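Local coordinates for protein genome packaging NTPase B204 (Sulfolobus turreted icosahedral virus 2, PDB 4KFS) that probably hydrolyses nucleoside triphosphates to drive packaging of viral DNA into the capsid, and binds AMP in the crystal, at residues I38-L43 and I101-Y106. Residues are numbered along the deposited sequence; the frame is centred on the assembly and turned at random.
Sequences IDDHNL and IIDEAY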
ATOM      1  N   ILE A  38       4.038   9.441   2.180  1.00 16.12           N
ATOM      2  CA  ILE A  38       4.827   8.266   1.847  1.00 16.58           C
ATOM      3  C   ILE A  38       5.727   7.835   2.989  1.00 23.75           C
ATOM      4  O   ILE A  38       6.609   8.575   3.448  1.00 20.19           O
ATOM      5  CB  ILE A  38       5.649   8.463   0.565  1.00 22.20           C
ATOM      6  CG1 ILE A  38       4.738   8.961  -0.559  1.00 21.63           C
ATOM      7  CG2 ILE A  38       6.345   7.165   0.168  1.00 20.01           C
ATOM      8  CD1 ILE A  38       5.447   9.176  -1.871  1.00 23.86           C
ATOM      9  N   ASP A  39       5.450   6.638   3.482  1.00 21.78           N
ATOM     10  CA  ASP A  39       6.238   6.040   4.542  1.00 20.81           C
ATOM     11  C   ASP A  39       7.308   5.252   3.816  1.00 29.71           C
ATOM     12  O   ASP A  39       7.059   4.136   3.335  1.00 26.73           O
ATOM     13  CB  ASP A  39       5.345   5.127   5.379  1.00 25.37           C
ATOM     14  CG  ASP A  39       6.112   4.363   6.444  1.00 31.04           C
ATOM     15  OD1 ASP A  39       7.108   4.885   6.970  1.00 30.44           O
ATOM     16  OD2 ASP A  39       5.709   3.226   6.763  1.00 32.19           O
ATOM     17  N   ASP A  40       8.489   5.854   3.703  1.00 24.91           N
ATOM     18  CA  ASP A  40       9.537   5.314   2.848  1.00 32.67           C
ATOM     19  C   ASP A  40      10.683   4.691   3.639  1.00 32.43           C
ATOM     20  O   ASP A  40      11.312   5.347   4.470  1.00 26.65           O
ATOM     21  CB  ASP A  40      10.059   6.406   1.908  1.00 31.76           C
ATOM     22  CG  ASP A  40      10.982   5.864   0.835  1.00 40.48           C
ATOM     23  OD1 ASP A  40      11.190   4.627   0.770  1.00 42.13           O
ATOM     24  OD2 ASP A  40      11.480   6.684   0.038  1.00 39.50           O
ATOM     25  N   HIS A  41      10.955   3.420   3.356  1.00 35.29           N
ATOM     26  CA  HIS A  41      11.988   2.682   4.068  1.00 38.45           C
ATOM     27  C   HIS A  41      13.254   2.462   3.243  1.00 43.86           C
ATOM     28  O   HIS A  41      14.222   1.891   3.740  1.00 44.65           O
ATOM     29  CB  HIS A  41      11.437   1.342   4.556  1.00 42.22           C
ATOM     30  CG  HIS A  41      10.144   1.458   5.302  1.00 39.56           C
ATOM     31  ND1 HIS A  41       8.920   1.222   4.712  1.00 36.63           N
ATOM     32  CD2 HIS A  41       9.883   1.792   6.589  1.00 39.24           C
ATOM     33  CE1 HIS A  41       7.962   1.402   5.603  1.00 36.09           C
ATOM     34  NE2 HIS A  41       8.518   1.753   6.749  1.00 37.40           N
ATOM     35  N   ASN A  42      13.256   2.923   1.993  1.00 42.01           N
ATOM     36  CA  ASN A  42      14.423   2.750   1.122  1.00 49.47           C
ATOM     37  C   ASN A  42      15.247   4.018   0.922  1.00 47.14           C
ATOM     38  O   ASN A  42      14.696   5.107   0.747  1.00 43.83           O
ATOM     39  CB  ASN A  42      14.010   2.206  -0.247  1.00 49.62           C
ATOM     40  CG  ASN A  42      13.227   0.921  -0.148  1.00 52.48           C
ATOM     41  OD1 ASN A  42      11.999   0.922  -0.244  1.00 57.35           O
ATOM     42  ND2 ASN A  42      13.932  -0.189   0.056  1.00 54.40           N
ATOM     43  N   LEU A  43      16.567   3.859   0.936  1.00 47.84           N
ATOM     44  CA  LEU A  43      17.485   4.970   0.683  1.00 52.46           C
ATOM     45  C   LEU A  43      18.219   4.840  -0.654  1.00 50.98           C
ATOM     46  O   LEU A  43      18.061   3.852  -1.376  1.00 53.81           O
ATOM     47  CB  LEU A  43      18.494   5.105   1.823  1.00 52.37           C
ATOM     48  CG  LEU A  43      17.933   5.659   3.128  1.00 52.45           C
ATOM     49  CD1 LEU A  43      19.053   5.947   4.110  1.00 51.15           C
ATOM     50  CD2 LEU A  43      17.120   6.914   2.853  1.00 52.17           C
ATOM     51  N   ILE A 101       0.951   5.852   1.823  1.00 16.29           N
ATOM     52  CA  ILE A 101       1.675   4.911   0.971  1.00 18.56           C
ATOM     53  C   ILE A 101       2.839   4.266   1.728  1.00 22.16           C
ATOM     54  O   ILE A 101       3.756   4.946   2.191  1.00 22.62           O
ATOM     55  CB  ILE A 101       2.212   5.620  -0.300  1.00 19.11           C
ATOM     56  CG1 ILE A 101       1.066   6.325  -1.037  1.00 16.03           C
ATOM     57  CG2 ILE A 101       2.970   4.638  -1.195  1.00 19.17           C
ATOM     58  CD1 ILE A 101       1.487   7.017  -2.333  1.00 20.49           C
ATOM     59  N   ILE A 102       2.786   2.951   1.883  1.00 19.77           N
ATOM     60  CA  ILE A 102       3.812   2.234   2.628  1.00 19.08           C
ATOM     61  C   ILE A 102       4.510   1.205   1.738  1.00 20.54           C
ATOM     62  O   ILE A 102       3.945   0.136   1.446  1.00 15.28           O
ATOM     63  CB  ILE A 102       3.195   1.546   3.844  1.00 18.85           C
ATOM     64  CG1 ILE A 102       2.366   2.551   4.643  1.00 20.16           C
ATOM     65  CG2 ILE A 102       4.273   0.937   4.719  1.00 22.51           C
ATOM     66  CD1 ILE A 102       1.913   2.035   5.996  1.00 24.13           C
ATOM     67  N   ASP A 103       5.737   1.514   1.308  1.00 20.32           N
ATOM     68  CA  ASP A 103       6.415   0.657   0.322  1.00 28.98           C
ATOM     69  C   ASP A 103       6.987  -0.676   0.847  1.00 30.86           C
ATOM     70  O   ASP A 103       7.107  -1.635   0.088  1.00 37.40           O
ATOM     71  CB  ASP A 103       7.449   1.427  -0.526  1.00 34.78           C
ATOM     72  CG  ASP A 103       8.561   2.045   0.302  1.00 39.58           C
ATOM     73  OD1 ASP A 103       8.776   1.603   1.453  1.00 41.08           O
ATOM     74  OD2 ASP A 103       9.237   2.970  -0.207  1.00 42.12           O
ATOM     75  N   GLU A 104       7.332  -0.756   2.126  1.00 31.52           N
ATOM     76  CA  GLU A 104       7.736  -2.052   2.677  1.00 34.17           C
ATOM     77  C   GLU A 104       6.780  -2.412   3.799  1.00 25.90           C
ATOM     78  O   GLU A 104       7.106  -2.299   4.982  1.00 31.28           O
ATOM     79  CB  GLU A 104       9.198  -2.033   3.136  1.00 35.02           C
ATOM     80  CG  GLU A 104      10.154  -1.545   2.038  1.00 42.41           C
ATOM     81  CD  GLU A 104      11.618  -1.832   2.328  1.00 51.66           C
ATOM     82  OE1 GLU A 104      11.904  -2.633   3.243  1.00 55.00           O
ATOM     83  OE2 GLU A 104      12.490  -1.265   1.637  1.00 52.97           O
ATOM     84  N   ALA A 105       5.579  -2.819   3.407  1.00 19.67           N
ATOM     85  CA  ALA A 105       4.469  -2.977   4.338  1.00 23.41           C
ATOM     86  C   ALA A 105       4.715  -4.035   5.394  1.00 22.30           C
ATOM     87  O   ALA A 105       4.101  -4.005   6.457  1.00 24.55           O
ATOM     88  CB  ALA A 105       3.180  -3.269   3.589  1.00 25.65           C
ATOM     89  N   TYR A 106       5.607  -4.979   5.112  1.00 21.10           N
ATOM     90  CA  TYR A 106       5.903  -6.025   6.090  1.00 23.36           C
ATOM     91  C   TYR A 106       6.601  -5.478   7.349  1.00 25.33           C
ATOM     92  O   TYR A 106       6.678  -6.165   8.369  1.00 27.99           O
ATOM     93  CB  TYR A 106       6.704  -7.175   5.458  1.00 24.56           C
ATOM     94  CG  TYR A 106       7.870  -6.728   4.605  1.00 29.86           C
ATOM     95  CD1 TYR A 106       9.132  -6.546   5.160  1.00 34.33           C
ATOM     96  CD2 TYR A 106       7.709  -6.487   3.241  1.00 31.66           C
ATOM     97  CE1 TYR A 106      10.201  -6.138   4.389  1.00 33.30           C
ATOM     98  CE2 TYR A 106       8.775  -6.079   2.458  1.00 33.99           C
ATOM     99  CZ  TYR A 106      10.018  -5.906   3.039  1.00 37.88           C
ATOM    100  OH  TYR A 106      11.083  -5.500   2.268  1.00 42.75           O
TER
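Parallel strands 35-40 and 98-102 of what is probably a P-loop NTPase core splay apart at their C-terminal ends, where the sequence Ile101-Ile102-Asp103-Glu104 resembles a Walker B motif. Their pairing is documented by two parallel bridges, Ile38 with Ile101 and Asp39 with Ile102, and by the hydrogen bond from Asp39 N to Ile101 O (2.7 Å). Beyond these bridges the CA atoms of Asp40 and Asp103 already lie 6.1 Å apart, and side chains span the widening gap. Asp103 OD1 accepts from His41 ND1 at 3.3 Å, the donor lying nearly in line with the carboxylate C-O bond, and weakly from His41 N. A chi1 of 61° carries the Asp103 carboxylate across to the strand 35-40 side. There Asp103 OD2 comes within 2.7 Å of Asp40 OD1, the carboxylate planes 78° apart, a close approach of two acceptors and no hydrogen bond. Asp40 OD1 also receives Asn42 N (2.9 Å), closing an Asx turn. Ile102 CG2 meets the edge of the His41 ring at CE1 (3.8 Å) and touches Asp39 OD2 (3.4 Å). Asp39 and His41 both bind zinc, and the Asp103 bond at ND1 probably helps orient the ring that binds zinc through NE2. Asp73 and His108 also bind the zinc, Tyr107 stacks on His41, and helix 80-95 packs against Asp39 and Ile102, while helix 17-31 receives Ile38 and Ile101 on the other sheet face.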